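Local coordinates for protein TudS (Uncultured bacterium, PDB 6Z96) that removes sulfur from thiouracil without net redox chemistry, using a [4Fe-4S] cluster that probably takes up the sulfur to form a [4Fe-5S] intermediate, at residues V7-C10 against P15-Y18; K23-N28 against F94-E99; L40-E45 against L84-A89; D71-F76 against E122-A127. All coordinates share one frame; numbering follows the deposited sequence. Where two conformers were deposited one is given.

From the N terminus, contact 1 comes first: the chain leaves strand 5-8 and turns back within a few residues, closing a short loop on the iron-sulfur cluster. Contact 2 opens at K23 and closes only at 94-99, joining the loop before helix 28-35 to strand 94-96 and the residues that follow it. Contact 3 is nested inside it and sets strand 39-42 against helix 73-90. Contact 4 begins at the start of that helix and ends on helix 124-131, so it crosses both contact 2 and contact 3. Contacts 1, 2 and 3 all reach the parallel sheet, where strand 5-8 lies between 39-42 and 94-96, while contacts 3 and 4 share helix 73-90.

Contact 1: residues V7-C10 against P15-Y18; sequences VSAC and PVRY. With SF4 (iron/sulfur cluster), chain C; H2S (hydrosulfuric acid), chain D.
A9 and C10 meet V16 and R17 through apolar packing. The methyl CB of A9 lies 3.9 Å from CG2 of V16, and CG2 of V16 also lies 4.3 Å from CB of C10. Small A9 lets the branched V16 come in close, while CG of R17 also packs against the cysteine carbon, 3.7 Å from CB of C10. The two short segments thus close round the cysteine at its CB.

Metal binding is the second element. SG of C10 lies 2.3 Å from FE2 of the cluster; it is placed between the backbone N and the carbonyl carbon (chi1 58°), which turns the sulfur to the iron. FE1 is bound instead by the hydrosulfuric acid sulfur, 2.4 Å away. This extra ligand is consistent with the proposed [4Fe-5S] intermediate.

Polar and charged groups complete the surroundings. The R17 chain folds at chi2 (-81°) and chi3 (-72°), bringing the guanidinium edge-on, in its own plane, to sulfide S3, with NH1 3.6 Å from it. Its positive charge would probably balance part of the cluster's negative charge. Backbone N of Y18 lies 3.5 Å from the hydrosulfuric acid sulfur, and the tyrosine ring presents its edge to the same ligand.

In the fold, the segment 7-10 takes in part of strand 5-8, an inner strand flanked by 39-42 and 94-96. Backbone bonds from A9 to F42 and from S8 to L96 tie it to both neighbours.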
loop_
_atom_site.group_PDB
_atom_site.type_symbol
_atom_site.label_atom_id
_atom_site.label_comp_id
_atom_site.label_asym_id
_atom_site.label_seq_id
_atom_site.Cartn_x
_atom_site.Cartn_y
_atom_site.Cartn_z
ATOM N N VAL A 7 -3.130 6.085 1.616
ATOM C CA VAL A 7 -1.927 5.713 2.360
ATOM C C VAL A 7 -2.111 4.363 3.009
ATOM O O VAL A 7 -3.137 4.147 3.632
ATOM C CB VAL A 7 -1.644 6.742 3.493
ATOM C CG1 VAL A 7 -0.329 6.439 4.212
ATOM C CG2 VAL A 7 -1.642 8.175 2.960
ATOM N N SER A 8 -1.108 3.468 2.928
ATOM C CA SER A 8 -1.159 2.180 3.650
ATOM C C SER A 8 -1.464 2.453 5.132
ATOM O O SER A 8 -0.780 3.264 5.757
ATOM C CB SER A 8 0.210 1.506 3.601
ATOM O OG SER A 8 0.446 0.964 2.315
ATOM N N ALA A 9 -2.517 1.830 5.660
ATOM C CA ALA A 9 -2.953 2.122 7.027
ATOM C C ALA A 9 -1.867 1.887 8.067
ATOM O O ALA A 9 -1.809 2.613 9.074
ATOM C CB ALA A 9 -4.214 1.324 7.368
ATOM N N CYS A 10 -0.983 0.909 7.823
ATOM C CA CYS A 10 0.099 0.641 8.771
ATOM C C CYS A 10 1.076 1.823 8.861
ATOM O O CYS A 10 1.638 2.058 9.938
ATOM C CB CYS A 10 0.826 -0.649 8.425
ATOM S SG CYS A 10 1.541 -0.656 6.757
ATOM N N PRO A 15 -2.681 -0.760 13.701
ATOM C CA PRO A 15 -2.104 -2.088 13.950
ATOM C C PRO A 15 -2.761 -3.161 13.107
ATOM O O PRO A 15 -3.255 -4.176 13.610
ATOM C CB PRO A 15 -2.368 -2.307 15.453
ATOM C CG PRO A 15 -3.717 -1.632 15.624
ATOM C CD PRO A 15 -3.656 -0.381 14.752
ATOM N N VAL A 16 -2.668 -2.967 11.801
ATOM C CA VAL A 16 -3.254 -3.879 10.823
ATOM C C VAL A 16 -2.221 -4.783 10.140
ATOM O O VAL A 16 -2.629 -5.550 9.268
ATOM C CB VAL A 16 -4.045 -3.078 9.770
ATOM C CG1 VAL A 16 -5.302 -2.448 10.365
ATOM C CG2 VAL A 16 -3.147 -2.027 9.107
ATOM N N ARG A 17 -0.913 -4.721 10.493
ATOM C CA ARG A 17 0.095 -5.568 9.862
ATOM C C ARG A 17 -0.201 -7.028 10.137
ATOM O O ARG A 17 -0.946 -7.341 11.089
ATOM C CB ARG A 17 1.512 -5.203 10.368
ATOM C CG ARG A 17 2.039 -3.897 9.758
ATOM C CD ARG A 17 2.609 -4.083 8.347
ATOM N NE ARG A 17 3.889 -4.805 8.380
ATOM C CZ ARG A 17 4.639 -5.063 7.317
ATOM N NH1 ARG A 17 4.261 -4.642 6.109
ATOM N NH2 ARG A 17 5.795 -5.707 7.450
ATOM N N TYR A 18 0.419 -7.932 9.360
ATOM C CA TYR A 18 0.186 -9.363 9.532
ATOM C C TYR A 18 0.509 -9.834 10.957
ATOM O O TYR A 18 -0.099 -10.789 11.421
ATOM C CB TYR A 18 0.987 -10.180 8.495
ATOM C CG TYR A 18 2.466 -10.254 8.790
ATOM C CD1 TYR A 18 3.294 -9.164 8.562
ATOM C CD2 TYR A 18 3.015 -11.374 9.387
ATOM C CE1 TYR A 18 4.649 -9.206 8.888
ATOM C CE2 TYR A 18 4.367 -11.424 9.729
ATOM C CZ TYR A 18 5.185 -10.350 9.441
ATOM O OH TYR A 18 6.531 -10.402 9.732
HETATM FE FE1 SF4 C . 0.187 -4.828 4.950
HETATM FE FE2 SF4 C . 0.269 -2.212 5.622
HETATM FE FE3 SF4 C . -2.160 -3.397 5.092
HETATM FE FE4 SF4 C . -0.382 -2.870 3.064
HETATM S S1 SF4 C . -1.511 -1.352 4.402
HETATM S S2 SF4 C . -1.569 -4.793 3.341
HETATM S S3 SF4 C . 1.636 -3.284 4.121
HETATM S S4 SF4 C . -0.716 -3.850 6.844
HETATM S S H2S D . 0.969 -6.725 6.120
#

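Contact 2: residues K23-N28 against F94-E99; sequences KGIVSN and FALLKE
K23 and K98 lay their aliphatic chains against each other and cross obliquely, the closest pair being CG of K23 and CE of K98 at 3.8 Å. K23 bends at chi2 (-65°) and runs over CD and CE of its partner. Long, flexible chains suit this place because methylenes can pack while the ammonium groups part: NZ of K23 and NZ of K98 stay 5.8 Å from each other. K98 bends at chi2 and again at chi4 (80°), which curls its end back so that NZ donates to the carbonyl O of E99 at 2.8 Å, the donor tilted 22° from the carbonyl plane. NZ also forms a salt bridge with E139, and the side chain comes within about 4 Å of the cluster at nearest atoms. With an alanine in place of K98, the K23 methylenes would probably lose their cover, and OE2 of E139 its charged mate. Farther along, I25 and L96 approach only loosely, and less certainly, because I25 has a second conformer.

The contact links the loop ahead of helix 28-35, which S27 caps, with strand 94-96, held in the parallel sheet between strands 5-8 and 135-137.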
loop_
_atom_site.group_PDB
_atom_site.type_symbol
_atom_site.label_atom_id
_atom_site.label_comp_id
_atom_site.label_asym_id
_atom_site.label_seq_id
_atom_site.Cartn_x
_atom_site.Cartn_y
_atom_site.Cartn_z
ATOM N N LYS A 23 3.495 0.294 11.312
ATOM C CA LYS A 23 4.709 0.800 10.667
ATOM C C LYS A 23 4.589 2.303 10.616
ATOM O O LYS A 23 4.832 2.936 9.575
ATOM C CB LYS A 23 4.796 0.233 9.235
ATOM C CG LYS A 23 5.033 -1.272 9.205
ATOM C CD LYS A 23 6.403 -1.604 9.798
ATOM C CE LYS A 23 6.843 -3.025 9.564
ATOM N NZ LYS A 23 8.139 -3.306 10.253
ATOM N N GLY A 24 4.193 2.897 11.741
ATOM C CA GLY A 24 3.961 4.321 11.812
ATOM C C GLY A 24 5.248 5.048 11.525
ATOM O O GLY A 24 6.287 4.728 12.114
ATOM N N ILE A 25 5.216 5.945 10.545
ATOM C CA ILE A 25 6.415 6.687 10.189
ATOM C C ILE A 25 6.395 8.086 10.782
ATOM O O ILE A 25 5.330 8.684 10.981
ATOM C CB ILE A 25 6.684 6.668 8.672
ATOM C CG1 ILE A 25 5.428 7.105 7.899
ATOM C CG2 ILE A 25 7.157 5.264 8.254
ATOM C CD1 ILE A 25 5.474 6.929 6.325
ATOM N N VAL A 26 7.577 8.596 11.087
ATOM C CA VAL A 26 7.716 9.899 11.688
ATOM C C VAL A 26 7.872 10.875 10.553
ATOM O O VAL A 26 8.853 10.812 9.820
ATOM C CB VAL A 26 8.908 9.942 12.654
ATOM C CG1 VAL A 26 9.007 11.324 13.293
ATOM C CG2 VAL A 26 8.762 8.848 13.712
ATOM N N SER A 27 6.873 11.715 10.358
ATOM C CA SER A 27 6.873 12.657 9.264
ATOM C C SER A 27 5.972 13.819 9.586
ATOM O O SER A 27 4.752 13.662 9.659
ATOM C CB SER A 27 6.399 11.968 7.985
ATOM O OG SER A 27 6.181 12.897 6.940
ATOM N N ASN A 28 6.558 15.014 9.718
ATOM C CA ASN A 28 5.759 16.218 9.957
ATOM C C ASN A 28 4.813 16.485 8.777
ATOM O O ASN A 28 3.674 16.910 8.959
ATOM C CB ASN A 28 6.672 17.432 10.177
ATOM C CG ASN A 28 7.501 17.338 11.435
ATOM O OD1 ASN A 28 7.113 16.687 12.406
ATOM N ND2 ASN A 28 8.671 17.976 11.443
ATOM N N PHE A 94 -2.422 9.749 -6.364
ATOM C CA PHE A 94 -1.157 9.433 -5.700
ATOM C C PHE A 94 -1.412 8.469 -4.537
ATOM O O PHE A 94 -2.389 8.627 -3.810
ATOM C CB PHE A 94 -0.511 10.698 -5.112
ATOM C CG PHE A 94 -0.215 11.767 -6.141
ATOM C CD1 PHE A 94 0.901 11.682 -6.946
ATOM C CD2 PHE A 94 -1.060 12.848 -6.301
ATOM C CE1 PHE A 94 1.171 12.665 -7.901
ATOM C CE2 PHE A 94 -0.780 13.839 -7.247
ATOM C CZ PHE A 94 0.343 13.741 -8.024
ATOM N N ALA A 95 -0.487 7.519 -4.338
ATOM C CA ALA A 95 -0.569 6.576 -3.228
ATOM C C ALA A 95 0.756 6.515 -2.499
ATOM O O ALA A 95 1.811 6.559 -3.123
ATOM C CB ALA A 95 -0.931 5.186 -3.742
ATOM N N LEU A 96 0.706 6.412 -1.169
ATOM C CA LEU A 96 1.902 6.232 -0.349
ATOM C C LEU A 96 1.713 4.852 0.276
ATOM O O LEU A 96 0.895 4.696 1.183
ATOM C CB LEU A 96 1.975 7.304 0.744
ATOM C CG LEU A 96 3.024 7.094 1.837
ATOM C CD1 LEU A 96 4.420 6.909 1.257
ATOM C CD2 LEU A 96 2.993 8.257 2.851
ATOM N N LEU A 97 2.443 3.863 -0.233
ATOM C CA LEU A 97 2.253 2.484 0.204
ATOM C C LEU A 97 3.505 1.898 0.816
ATOM O O LEU A 97 4.612 2.269 0.454
ATOM C CB LEU A 97 1.776 1.620 -0.981
ATOM C CG LEU A 97 0.490 2.072 -1.671
ATOM C CD1 LEU A 97 0.070 1.016 -2.764
ATOM C CD2 LEU A 97 -0.675 2.262 -0.682
ATOM N N LYS A 98 3.321 0.945 1.743
ATOM C CA LYS A 98 4.425 0.320 2.477
ATOM C C LYS A 98 5.340 -0.557 1.618
ATOM O O LYS A 98 4.912 -1.517 0.992
ATOM C CB LYS A 98 3.829 -0.511 3.648
ATOM C CG LYS A 98 4.861 -1.314 4.438
ATOM C CD LYS A 98 5.713 -0.391 5.315
ATOM C CE LYS A 98 6.906 -1.156 5.866
ATOM N NZ LYS A 98 8.007 -1.266 4.859
ATOM N N GLU A 99 6.643 -0.280 1.675
ATOM C CA GLU A 99 7.613 -1.030 0.885
ATOM C C GLU A 99 7.746 -2.498 1.330
ATOM O O GLU A 99 7.579 -2.808 2.509
ATOM C CB GLU A 99 8.988 -0.328 0.957
ATOM C CG GLU A 99 10.016 -0.881 -0.017
ATOM C CD GLU A 99 9.591 -0.812 -1.472
ATOM O OE1 GLU A 99 8.727 -1.626 -1.880
ATOM O OE2 GLU A 99 10.173 0.001 -2.232
#

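Contact 3: residues L40-E45 against L84-A89. With SF4 (iron/sulfur cluster), chain C; EDO (1,2-ethanediol), chain E.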
loop_
_atom_site.group_PDB
_atom_site.type_symbol
_atom_site.label_atom_id
_atom_site.label_comp_id
_atom_site.label_asym_id
_atom_site.label_seq_id
_atom_site.Cartn_x
_atom_site.Cartn_y
_atom_site.Cartn_z
ATOM N N LEU A 40 -6.010 9.389 3.218
ATOM C CA LEU A 40 -7.014 8.363 3.452
ATOM C C LEU A 40 -6.380 7.028 3.717
ATOM O O LEU A 40 -5.733 6.462 2.849
ATOM C CB LEU A 40 -7.978 8.268 2.264
ATOM C CG LEU A 40 -8.758 9.556 1.897
ATOM C CD1 LEU A 40 -9.826 9.241 0.874
ATOM C CD2 LEU A 40 -9.426 10.191 3.130
ATOM N N ALA A 41 -6.577 6.516 4.920
ATOM C CA ALA A 41 -5.979 5.247 5.324
ATOM C C ALA A 41 -6.648 4.099 4.622
ATOM O O ALA A 41 -7.866 4.055 4.558
ATOM C CB ALA A 41 -6.176 5.076 6.825
ATOM N N PHE A 42 -5.840 3.122 4.183
ATOM C CA PHE A 42 -6.426 1.954 3.530
ATOM C C PHE A 42 -5.501 0.790 3.717
ATOM O O PHE A 42 -4.298 0.934 3.532
ATOM C CB PHE A 42 -6.633 2.228 2.018
ATOM C CG PHE A 42 -7.392 1.112 1.335
ATOM C CD1 PHE A 42 -6.724 0.131 0.619
ATOM C CD2 PHE A 42 -8.764 1.018 1.454
ATOM C CE1 PHE A 42 -7.412 -0.930 0.042
ATOM C CE2 PHE A 42 -9.459 -0.039 0.847
ATOM C CZ PHE A 42 -8.767 -1.000 0.147
ATOM N N CYS A 43 -6.068 -0.389 4.051
ATOM C CA CYS A 43 -5.246 -1.603 4.132
ATOM C C CYS A 43 -5.861 -2.615 3.172
ATOM O O CYS A 43 -6.915 -3.165 3.467
ATOM C CB CYS A 43 -5.209 -2.191 5.544
ATOM S SG CYS A 43 -4.387 -3.800 5.604
ATOM N N PRO A 44 -5.198 -2.920 2.059
ATOM C CA PRO A 44 -5.776 -3.875 1.102
ATOM C C PRO A 44 -6.049 -5.257 1.684
ATOM O O PRO A 44 -7.048 -5.868 1.313
ATOM C CB PRO A 44 -4.701 -3.962 0.001
ATOM C CG PRO A 44 -3.943 -2.627 0.095
ATOM C CD PRO A 44 -3.956 -2.283 1.563
ATOM N N GLU A 45 -5.168 -5.755 2.577
ATOM C CA GLU A 45 -5.379 -7.110 3.086
ATOM C C GLU A 45 -6.585 -7.199 3.996
ATOM O O GLU A 45 -7.366 -8.154 3.887
ATOM C CB GLU A 45 -4.122 -7.674 3.709
ATOM C CG GLU A 45 -3.133 -7.948 2.599
ATOM C CD GLU A 45 -1.699 -8.180 3.041
ATOM O OE1 GLU A 45 -1.514 -8.666 4.182
ATOM O OE2 GLU A 45 -0.761 -7.918 2.249
ATOM N N LEU A 84 -8.308 0.628 -5.678
ATOM C CA LEU A 84 -8.566 1.337 -6.938
ATOM C C LEU A 84 -9.938 2.021 -6.883
ATOM O O LEU A 84 -10.056 3.173 -7.287
ATOM C CB LEU A 84 -8.514 0.343 -8.111
ATOM C CG LEU A 84 -8.864 0.954 -9.462
ATOM C CD1 LEU A 84 -7.841 1.991 -9.857
ATOM C CD2 LEU A 84 -8.967 -0.108 -10.537
ATOM N N GLY A 85 -10.949 1.324 -6.360
ATOM C CA GLY A 85 -12.296 1.883 -6.244
ATOM C C GLY A 85 -12.332 3.125 -5.388
ATOM O O GLY A 85 -13.038 4.082 -5.727
ATOM N N LEU A 86 -11.565 3.136 -4.281
ATOM C CA LEU A 86 -11.517 4.305 -3.416
ATOM C C LEU A 86 -10.842 5.466 -4.160
ATOM O O LEU A 86 -11.320 6.603 -4.097
ATOM C CB LEU A 86 -10.756 3.967 -2.124
ATOM C CG LEU A 86 -10.564 5.105 -1.157
ATOM C CD1 LEU A 86 -11.896 5.553 -0.607
ATOM C CD2 LEU A 86 -9.640 4.712 -0.020
ATOM N N CYS A 87 -9.754 5.173 -4.888
ATOM C CA CYS A 87 -9.067 6.223 -5.661
ATOM C C CYS A 87 -9.976 6.805 -6.732
ATOM O O CYS A 87 -9.996 8.022 -6.897
ATOM C CB CYS A 87 -7.787 5.690 -6.282
ATOM S SG CYS A 87 -6.489 5.336 -5.071
ATOM N N LEU A 88 -10.681 5.955 -7.479
ATOM C CA LEU A 88 -11.575 6.448 -8.537
ATOM C C LEU A 88 -12.699 7.286 -7.951
ATOM O O LEU A 88 -12.997 8.361 -8.477
ATOM C CB LEU A 88 -12.136 5.300 -9.366
ATOM C CG LEU A 88 -11.105 4.487 -10.149
ATOM C CD1 LEU A 88 -11.762 3.302 -10.829
ATOM C CD2 LEU A 88 -10.352 5.351 -11.162
ATOM N N ALA A 89 -13.292 6.834 -6.844
ATOM C CA ALA A 89 -14.397 7.566 -6.221
ATOM C C ALA A 89 -13.963 8.919 -5.685
ATOM O O ALA A 89 -14.722 9.885 -5.772
ATOM C CB ALA A 89 -15.008 6.739 -5.095
HETATM FE FE1 SF4 C . 0.187 -4.828 4.950
HETATM FE FE2 SF4 C . 0.269 -2.212 5.622
HETATM FE FE3 SF4 C . -2.160 -3.397 5.092
HETATM FE FE4 SF4 C . -0.382 -2.870 3.064
HETATM S S1 SF4 C . -1.511 -1.352 4.402
HETATM S S2 SF4 C . -1.569 -4.793 3.341
HETATM S S3 SF4 C . 1.636 -3.284 4.121
HETATM S S4 SF4 C . -0.716 -3.850 6.844
HETATM C C1 EDO E . -0.181 -11.465 4.895
HETATM O O1 EDO E . 0.478 -10.632 3.951
HETATM C C2 EDO E . -1.335 -12.178 4.301
HETATM O O2 EDO E . -1.829 -13.230 5.129
#
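Strand 39-42, at one edge of the parallel sheet, meets helix 73-90 where L86 lies against L40 and F42, just before the strand runs into the cluster site. L40 and F42 are two residues apart and point to the helix from the same side of the strand, while A41 points away. L86 reaches both with its branches: CD1 is 4.5 Å from CD1 of L40, and CD2 is 4.1 Å from CD2 of F42. The F42 and L86 side chains run alongside one another pointing opposite ways, and the methyl meets the ring obliquely. With CG anti to the backbone N (chi1 -173°), F42 extends its ring to this methyl, and leucine supplies two branches for two apolar neighbours.

Beyond F42 the chain serves the cluster. SG of C43 lies 2.3 Å from FE3, and C43 is also the N-cap of helix 44-47. CD of E45 comes 3.4 Å from sulfide S2, while its OE1 accepts from O1 of an ethanediol, probably from the crystallisation liquor, at 2.8 Å. OE1 forms a salt bridge with R54 and OE2 a hydrogen bond with S103; an alanine here would probably leave the guanidinium of R54 without its salt-bridge mate and open a gap beside S2.

Strand 5-8 lies next to this edge strand, and its I6 touches F42 and L86. Helix 73-90 packs over the same region and, through L84, touches helix 124-131.

Contact 4: residues D71-F76 against E122-A127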
loop_
_atom_site.group_PDB
_atom_site.type_symbol
_atom_site.label_atom_id
_atom_site.label_comp_id
_atom_site.label_asym_id
_atom_site.label_seq_id
_atom_site.Cartn_x
_atom_site.Cartn_y
_atom_site.Cartn_z
ATOM N N ASP A 71 -3.684 -20.532 -0.604
ATOM C CA ASP A 71 -3.726 -19.506 -1.641
ATOM C C ASP A 71 -4.653 -18.392 -1.188
ATOM O O ASP A 71 -5.843 -18.611 -0.976
ATOM C CB ASP A 71 -4.185 -20.128 -2.970
ATOM C CG ASP A 71 -3.867 -19.225 -4.134
ATOM O OD1 ASP A 71 -4.438 -18.120 -4.191
ATOM O OD2 ASP A 71 -3.035 -19.621 -4.994
ATOM N N VAL A 72 -4.085 -17.189 -1.023
ATOM C CA VAL A 72 -4.829 -16.015 -0.583
ATOM C C VAL A 72 -4.956 -14.979 -1.687
ATOM O O VAL A 72 -5.281 -13.826 -1.411
ATOM C CB VAL A 72 -4.224 -15.416 0.709
ATOM C CG1 VAL A 72 -4.469 -16.371 1.889
ATOM C CG2 VAL A 72 -2.734 -15.125 0.569
ATOM N N THR A 73 -4.769 -15.377 -2.954
ATOM C CA THR A 73 -4.819 -14.420 -4.062
ATOM C C THR A 73 -6.191 -13.766 -4.136
ATOM O O THR A 73 -6.282 -12.584 -4.432
ATOM C CB THR A 73 -4.557 -15.105 -5.412
ATOM O OG1 THR A 73 -3.453 -16.020 -5.298
ATOM C CG2 THR A 73 -4.236 -14.093 -6.500
ATOM N N ALA A 74 -7.275 -14.516 -3.846
ATOM C CA ALA A 74 -8.614 -13.927 -3.937
ATOM C C ALA A 74 -8.759 -12.669 -3.059
ATOM O O ALA A 74 -9.305 -11.648 -3.491
ATOM C CB ALA A 74 -9.672 -14.954 -3.557
ATOM N N GLU A 75 -8.242 -12.746 -1.836
ATOM C CA GLU A 75 -8.341 -11.634 -0.900
ATOM C C GLU A 75 -7.407 -10.502 -1.295
ATOM O O GLU A 75 -7.772 -9.340 -1.190
ATOM C CB GLU A 75 -8.004 -12.142 0.509
ATOM C CG GLU A 75 -9.080 -13.086 1.054
ATOM C CD GLU A 75 -9.066 -14.527 0.560
ATOM O OE1 GLU A 75 -8.049 -14.958 -0.033
ATOM O OE2 GLU A 75 -10.093 -15.227 0.740
ATOM N N PHE A 76 -6.209 -10.842 -1.771
ATOM C CA PHE A 76 -5.263 -9.809 -2.215
ATOM C C PHE A 76 -5.835 -9.051 -3.417
ATOM O O PHE A 76 -5.708 -7.832 -3.487
ATOM C CB PHE A 76 -3.916 -10.435 -2.601
ATOM C CG PHE A 76 -2.994 -10.559 -1.420
ATOM C CD1 PHE A 76 -3.277 -11.442 -0.395
ATOM C CD2 PHE A 76 -1.865 -9.765 -1.318
ATOM C CE1 PHE A 76 -2.442 -11.534 0.712
ATOM C CE2 PHE A 76 -1.025 -9.866 -0.215
ATOM C CZ PHE A 76 -1.319 -10.750 0.789
ATOM N N GLU A 122 6.806 -5.480 -7.278
ATOM C CA GLU A 122 5.762 -4.677 -6.661
ATOM C C GLU A 122 4.663 -5.581 -6.132
ATOM O O GLU A 122 4.538 -6.719 -6.567
ATOM C CB GLU A 122 5.220 -3.640 -7.647
ATOM C CG GLU A 122 4.590 -4.222 -8.876
ATOM C CD GLU A 122 4.443 -3.258 -10.049
ATOM O OE1 GLU A 122 3.888 -3.694 -11.079
ATOM O OE2 GLU A 122 4.896 -2.093 -9.958
ATOM N N GLY A 123 3.916 -5.071 -5.172
ATOM C CA GLY A 123 2.808 -5.825 -4.606
ATOM C C GLY A 123 1.592 -5.752 -5.517
ATOM O O GLY A 123 1.555 -4.979 -6.472
ATOM N N LYS A 124 0.570 -6.550 -5.208
ATOM C CA LYS A 124 -0.650 -6.592 -6.033
ATOM C C LYS A 124 -1.414 -5.285 -6.116
ATOM O O LYS A 124 -1.940 -4.963 -7.182
ATOM C CB LYS A 124 -1.599 -7.650 -5.483
ATOM C CG LYS A 124 -1.090 -9.051 -5.721
ATOM C CD LYS A 124 -1.631 -9.489 -7.072
ATOM C CE LYS A 124 -1.860 -10.952 -7.190
ATOM N NZ LYS A 124 -2.618 -11.265 -8.454
ATOM N N THR A 125 -1.497 -4.528 -5.010
ATOM C CA THR A 125 -2.225 -3.277 -5.014
ATOM C C THR A 125 -1.433 -2.236 -5.794
ATOM O O THR A 125 -2.005 -1.570 -6.657
ATOM C CB THR A 125 -2.525 -2.842 -3.586
ATOM O OG1 THR A 125 -3.467 -3.779 -3.027
ATOM C CG2 THR A 125 -3.174 -1.446 -3.532
ATOM N N THR A 126 -0.122 -2.129 -5.537
ATOM C CA THR A 126 0.713 -1.206 -6.311
ATOM C C THR A 126 0.618 -1.464 -7.814
ATOM O O THR A 126 0.407 -0.526 -8.589
ATOM C CB THR A 126 2.147 -1.364 -5.869
ATOM O OG1 THR A 126 2.218 -0.936 -4.513
ATOM C CG2 THR A 126 3.125 -0.546 -6.765
ATOM N N ALA A 127 0.686 -2.737 -8.214
ATOM C CA ALA A 127 0.608 -3.069 -9.645
ATOM C C ALA A 127 -0.700 -2.604 -10.266
ATOM O O ALA A 127 -0.681 -2.034 -11.369
ATOM C CB ALA A 127 0.780 -4.575 -9.833
HETATM O O HOH W 1 -3.247 -6.556 -2.519
#
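This is packing between the first turns of two helices, 73-90 and 124-131, with K124 as the main bridge. Its CG lies 4.4 Å from CB of F76, and its far end passes T73, where NZ is 3.8 Å from the methyl CG2. A bend at chi2 (-90°) turns the chain along this course, and lysine suits it, offering methylenes to F76 and an ammonium group to polar partners beyond: NZ bonds to the carbonyl O of E62 and forms a salt bridge with D77.

A water bridges the two helices: it donates to O of F76 at 2.9 Å and is hydrogen-bonded to OG1 of T125 at 2.8 Å.

The start of helix 73-90 is fixed by D71, whose OD1 accepts twice from the same face of its carboxylate: from OG1 of T73 at 2.6 Å and from N of T73 at 3.0 Å, the latter an Asx turn. Threonine fits here because its hydroxyl meets D71 and also V64 N, while its methyl faces K124.

Strand 63-66 touches T73, F76 and K124 through H63 and V64. F76 touches E45 and T125 touches P44, so both helices pack on helix 44-47; the F76 side chain lies about 6 Å from the cluster at nearest atoms.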